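Local coordinates for protein sulfite dehydrogenase (Paracoccus pantotrophus, PDB 2XTS) that oxidises protein-bound sulfane sulfur in the bacterial Sox pathway as the molybdenum-cofactor subunit of a molybdohemo-enzyme complex with a cytochrome, at residues Leu89-Phe101 / Val155-Lys167. Numbering follows the deposited sequence.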
loop_
_atom_site.group_PDB
_atom_site.type_symbol
_atom_site.label_atom_id
_atom_site.label_comp_id
_atom_site.label_asym_id
_atom_site.label_seq_id
_atom_site.Cartn_x
_atom_site.Cartn_y
_atom_site.Cartn_z
ATOM N N LEU A 89 -6.541 23.384 -12.087
ATOM C CA LEU A 89 -6.188 23.996 -10.804
ATOM C C LEU A 89 -5.917 25.477 -11.020
ATOM O O LEU A 89 -5.078 25.846 -11.827
ATOM C CB LEU A 89 -4.949 23.331 -10.184
ATOM C CG LEU A 89 -4.426 23.933 -8.868
ATOM C CD1 LEU A 89 -5.470 23.676 -7.779
ATOM C CD2 LEU A 89 -3.081 23.364 -8.451
ATOM N N MET A 90 -6.601 26.301 -10.250
ATOM C CA MET A 90 -6.496 27.749 -10.331
ATOM C C MET A 90 -5.821 28.264 -9.088
ATOM O O MET A 90 -6.087 27.792 -7.987
ATOM C CB MET A 90 -7.891 28.360 -10.464
ATOM C CG MET A 90 -7.928 29.884 -10.418
ATOM S SD MET A 90 -9.603 30.591 -10.556
ATOM C CE MET A 90 -9.951 30.134 -12.248
ATOM N N ILE A 91 -4.915 29.231 -9.265
ATOM C CA ILE A 91 -4.341 30.006 -8.152
ATOM C C ILE A 91 -4.673 31.461 -8.399
ATOM O O ILE A 91 -4.360 31.986 -9.464
ATOM C CB ILE A 91 -2.813 29.832 -8.019
ATOM C CG1 ILE A 91 -2.467 28.353 -7.813
ATOM C CG2 ILE A 91 -2.300 30.628 -6.840
ATOM C CD1 ILE A 91 -0.993 28.033 -7.605
ATOM N N ASN A 92 -5.343 32.102 -7.446
ATOM C CA ASN A 92 -5.789 33.487 -7.644
ATOM C C ASN A 92 -5.778 34.233 -6.326
ATOM O O ASN A 92 -5.405 33.691 -5.287
ATOM C CB ASN A 92 -7.167 33.546 -8.331
ATOM C CG ASN A 92 -8.313 33.242 -7.389
ATOM O OD1 ASN A 92 -8.447 32.119 -6.904
ATOM N ND2 ASN A 92 -9.171 34.222 -7.165
ATOM N N GLY A 93 -6.115 35.509 -6.381
ATOM C CA GLY A 93 -6.203 36.357 -5.198
ATOM C C GLY A 93 -4.982 37.242 -5.086
ATOM O O GLY A 93 -4.565 37.872 -6.072
ATOM N N LEU A 94 -4.399 37.288 -3.898
ATOM C CA LEU A 94 -3.253 38.171 -3.618
ATOM C C LEU A 94 -1.960 37.542 -4.147
ATOM O O LEU A 94 -1.056 37.168 -3.391
ATOM C CB LEU A 94 -3.183 38.527 -2.123
ATOM C CG LEU A 94 -4.298 39.451 -1.650
ATOM C CD1 LEU A 94 -4.316 39.497 -0.134
ATOM C CD2 LEU A 94 -4.136 40.857 -2.225
ATOM N N VAL A 95 -1.925 37.400 -5.470
ATOM C CA VAL A 95 -0.787 36.878 -6.203
ATOM C C VAL A 95 -0.440 37.835 -7.328
ATOM O O VAL A 95 -1.292 38.586 -7.807
ATOM C CB VAL A 95 -1.069 35.477 -6.773
ATOM C CG1 VAL A 95 -1.261 34.470 -5.629
ATOM C CG2 VAL A 95 -2.260 35.479 -7.719
ATOM N N GLU A 96 0.815 37.788 -7.753
ATOM C CA GLU A 96 1.261 38.665 -8.838
ATOM C C GLU A 96 0.642 38.293 -10.168
ATOM O O GLU A 96 0.304 39.161 -10.961
ATOM C CB GLU A 96 2.786 38.674 -8.960
ATOM C CG GLU A 96 3.510 39.182 -7.724
ATOM C CD GLU A 96 3.325 40.673 -7.480
ATOM O OE1 GLU A 96 3.716 41.137 -6.387
ATOM O OE2 GLU A 96 2.796 41.389 -8.363
ATOM N N LYS A 97 0.455 37.000 -10.414
ATOM C CA LYS A 97 -0.189 36.529 -11.637
ATOM C C LYS A 97 -1.074 35.334 -11.294
ATOM O O LYS A 97 -0.553 34.305 -10.873
ATOM C CB LYS A 97 0.851 36.108 -12.689
ATOM C CG LYS A 97 0.242 35.769 -14.041
ATOM C CD LYS A 97 1.276 35.334 -15.055
ATOM C CE LYS A 97 1.995 36.512 -15.676
ATOM N NZ LYS A 97 2.904 36.027 -16.754
ATOM N N PRO A 98 -2.399 35.465 -11.461
ATOM C CA PRO A 98 -3.252 34.311 -11.218
ATOM C C PRO A 98 -3.048 33.310 -12.342
ATOM O O PRO A 98 -2.887 33.697 -13.507
ATOM C CB PRO A 98 -4.650 34.894 -11.267
ATOM C CG PRO A 98 -4.529 36.051 -12.218
ATOM C CD PRO A 98 -3.166 36.601 -11.993
ATOM N N LEU A 99 -3.082 32.025 -12.008
ATOM C CA LEU A 99 -2.723 30.951 -12.944
ATOM C C LEU A 99 -3.780 29.860 -13.041
ATOM O O LEU A 99 -4.529 29.628 -12.099
ATOM C CB LEU A 99 -1.396 30.298 -12.542
ATOM C CG LEU A 99 -0.165 31.208 -12.580
ATOM C CD1 LEU A 99 1.046 30.519 -11.981
ATOM C CD2 LEU A 99 0.135 31.757 -13.985
ATOM N N VAL A 100 -3.807 29.214 -14.198
ATOM C CA VAL A 100 -4.550 27.974 -14.403
ATOM C C VAL A 100 -3.521 26.926 -14.831
ATOM O O VAL A 100 -2.704 27.164 -15.753
ATOM C CB VAL A 100 -5.622 28.077 -15.484
ATOM C CG1 VAL A 100 -6.235 26.672 -15.790
ATOM C CG2 VAL A 100 -6.685 29.067 -15.046
ATOM N N PHE A 101 -3.561 25.769 -14.166
ATOM C CA PHE A 101 -2.738 24.603 -14.483
ATOM C C PHE A 101 -3.609 23.441 -14.951
ATOM O O PHE A 101 -4.713 23.220 -14.443
ATOM C CB PHE A 101 -1.979 24.089 -13.246
ATOM C CG PHE A 101 -1.038 25.088 -12.644
ATOM C CD1 PHE A 101 0.207 25.311 -13.200
ATOM C CD2 PHE A 101 -1.384 25.790 -11.515
ATOM C CE1 PHE A 101 1.079 26.235 -12.658
ATOM C CE2 PHE A 101 -0.510 26.704 -10.966
ATOM C CZ PHE A 101 0.722 26.919 -11.529
ATOM N N VAL A 155 5.978 25.474 -4.127
ATOM C CA VAL A 155 6.507 25.620 -5.473
ATOM C C VAL A 155 5.429 26.081 -6.457
ATOM O O VAL A 155 5.716 26.859 -7.375
ATOM C CB VAL A 155 7.219 24.359 -5.967
ATOM C CG1 VAL A 155 7.922 24.652 -7.287
ATOM C CG2 VAL A 155 8.244 23.867 -4.932
ATOM N N LEU A 156 4.184 25.647 -6.261
ATOM C CA LEU A 156 3.089 26.119 -7.117
ATOM C C LEU A 156 2.826 27.590 -6.880
ATOM O O LEU A 156 2.642 28.367 -7.826
ATOM C CB LEU A 156 1.823 25.339 -6.826
ATOM C CG LEU A 156 1.918 23.843 -7.100
ATOM C CD1 LEU A 156 0.591 23.184 -6.689
ATOM C CD2 LEU A 156 2.235 23.563 -8.543
ATOM N N LEU A 157 2.813 27.968 -5.609
ATOM C CA LEU A 157 2.528 29.345 -5.229
ATOM C C LEU A 157 3.618 30.283 -5.734
ATOM O O LEU A 157 3.329 31.406 -6.124
ATOM C CB LEU A 157 2.347 29.452 -3.721
ATOM C CG LEU A 157 1.052 28.787 -3.243
ATOM C CD1 LEU A 157 1.036 28.678 -1.727
ATOM C CD2 LEU A 157 -0.208 29.509 -3.714
ATOM N N ALA A 158 4.857 29.813 -5.743
ATOM C CA ALA A 158 5.981 30.570 -6.306
ATOM C C ALA A 158 5.784 30.938 -7.778
ATOM O O ALA A 158 6.249 31.999 -8.214
ATOM C CB ALA A 158 7.286 29.784 -6.111
ATOM N N GLU A 159 5.131 30.077 -8.556
ATOM C CA GLU A 159 4.843 30.390 -9.952
ATOM C C GLU A 159 3.944 31.607 -10.060
ATOM O O GLU A 159 4.137 32.434 -10.936
ATOM C CB GLU A 159 4.157 29.235 -10.695
ATOM C CG GLU A 159 4.993 28.097 -11.178
ATOM C CD GLU A 159 6.229 28.516 -11.947
ATOM O OE1 GLU A 159 6.163 29.063 -13.085
ATOM O OE2 GLU A 159 7.294 28.240 -11.405
ATOM N N ALA A 160 2.962 31.706 -9.164
ATOM C CA ALA A 160 2.003 32.818 -9.186
ATOM C C ALA A 160 2.576 34.064 -8.522
ATOM O O ALA A 160 2.237 35.171 -8.920
ATOM C CB ALA A 160 0.702 32.415 -8.497
ATOM N N GLY A 161 3.411 33.876 -7.506
ATOM C CA GLY A 161 4.036 34.978 -6.791
ATOM C C GLY A 161 3.117 35.538 -5.709
ATOM O O GLY A 161 2.339 36.449 -5.936
ATOM N N VAL A 162 3.222 35.007 -4.506
ATOM C CA VAL A 162 2.348 35.430 -3.411
ATOM C C VAL A 162 2.732 36.832 -2.939
ATOM O O VAL A 162 3.893 37.079 -2.631
ATOM C CB VAL A 162 2.421 34.451 -2.213
ATOM C CG1 VAL A 162 1.537 34.923 -1.063
ATOM C CG2 VAL A 162 1.998 33.049 -2.643
ATOM N N LYS A 163 1.761 37.740 -2.861
ATOM C CA LYS A 163 2.019 39.110 -2.385
ATOM C C LYS A 163 2.204 39.103 -0.862
ATOM O O LYS A 163 1.654 38.237 -0.186
ATOM C CB LYS A 163 0.870 40.030 -2.789
ATOM C CG LYS A 163 0.817 40.342 -4.274
ATOM C CD LYS A 163 -0.462 41.074 -4.670
ATOM C CE LYS A 163 -0.349 41.652 -6.075
ATOM N NZ LYS A 163 -1.545 42.463 -6.435
ATOM N N PRO A 164 2.948 40.076 -0.308
ATOM C CA PRO A 164 3.161 40.088 1.149
ATOM C C PRO A 164 1.888 40.165 2.004
ATOM O O PRO A 164 1.885 39.682 3.133
ATOM C CB PRO A 164 4.045 41.323 1.369
ATOM C CG PRO A 164 4.714 41.532 0.067
ATOM C CD PRO A 164 3.768 41.089 -0.998
ATOM N N GLU A 165 0.828 40.747 1.453
ATOM C CA GLU A 165 -0.449 40.846 2.131
ATOM C C GLU A 165 -1.199 39.513 2.181
ATOM O O GLU A 165 -2.164 39.380 2.946
ATOM C CB GLU A 165 -1.313 41.900 1.442
ATOM C CG GLU A 165 -0.752 43.317 1.499
ATOM C CD GLU A 165 0.293 43.655 0.413
ATOM O OE1 GLU A 165 0.494 42.893 -0.566
ATOM O OE2 GLU A 165 0.924 44.730 0.549
ATOM N N GLY A 166 -0.735 38.534 1.407
ATOM C CA GLY A 166 -1.397 37.231 1.332
ATOM C C GLY A 166 -1.044 36.326 2.491
ATOM O O GLY A 166 -0.095 35.535 2.404
ATOM N N LYS A 167 -1.849 36.407 3.552
ATOM C CA LYS A 167 -1.584 35.724 4.814
ATOM C C LYS A 167 -2.315 34.373 4.965
ATOM O O LYS A 167 -1.937 33.563 5.833
ATOM C CB LYS A 167 -2.013 36.652 5.967
ATOM C CG LYS A 167 -1.281 38.023 6.063
ATOM C CD LYS A 167 0.216 37.866 6.120
ATOM C CE LYS A 167 0.933 39.194 6.444
ATOM N NZ LYS A 167 0.649 39.691 7.819
HETATM O O HOH W 1 -4.268 40.849 -6.285
#
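Three backbone hydrogen bonds tie the loop 94-97 to the chain leaving helix 155-160. K163 N donates to L94 O with an N-H···O angle of 170°, almost straight, although the donor is tilted out of the carbonyl plane. E96 N to G161 O (2.7 Å) and K97 N to A160 O (3.0 Å) both lie in the plane of their carbonyls. V95 pairs with V162 in a single beta bridge, and V95 CA adds a CH···O contact to G161 O. G161 leaves the helix with positive phi, and a CB there would crowd E96 CG.

The polar side chains meet around K163. With CG anti to the carbonyl carbon (chi1 -71°) and the chain extended beyond it, the lysine runs past L94 and V95, K163 CE 3.6 Å from V95 O; K163 NZ reaches a water that donates to G93 O. E96 crosses this chain at about a right angle, E96 OE1 3.7 Å from K163 CG, while E96 OE2 and K163 NZ stay 4.9 Å apart. An alanine in place of K163 would probably strip the water of its lysine partner and uncover the backbone of L94 and V95.

Apolar contacts join hairpin and helix. I91 CG2 meets A160 CB and L157 CD2, each at 3.9 Å, and L99 CD1 reaches E159 CB at 3.6 Å. E159 turns its carboxylate to backbone N-H groups of L3 and G4 of the cytochrome chain.

The axes of strand 89-93 and helix 155-160 pass 9.2 Å apart at -56°: a helix covering an antiparallel beta hairpin in the molybdopterin-binding domain, whose sheet continues through L99 and V100 into the cytochrome chain.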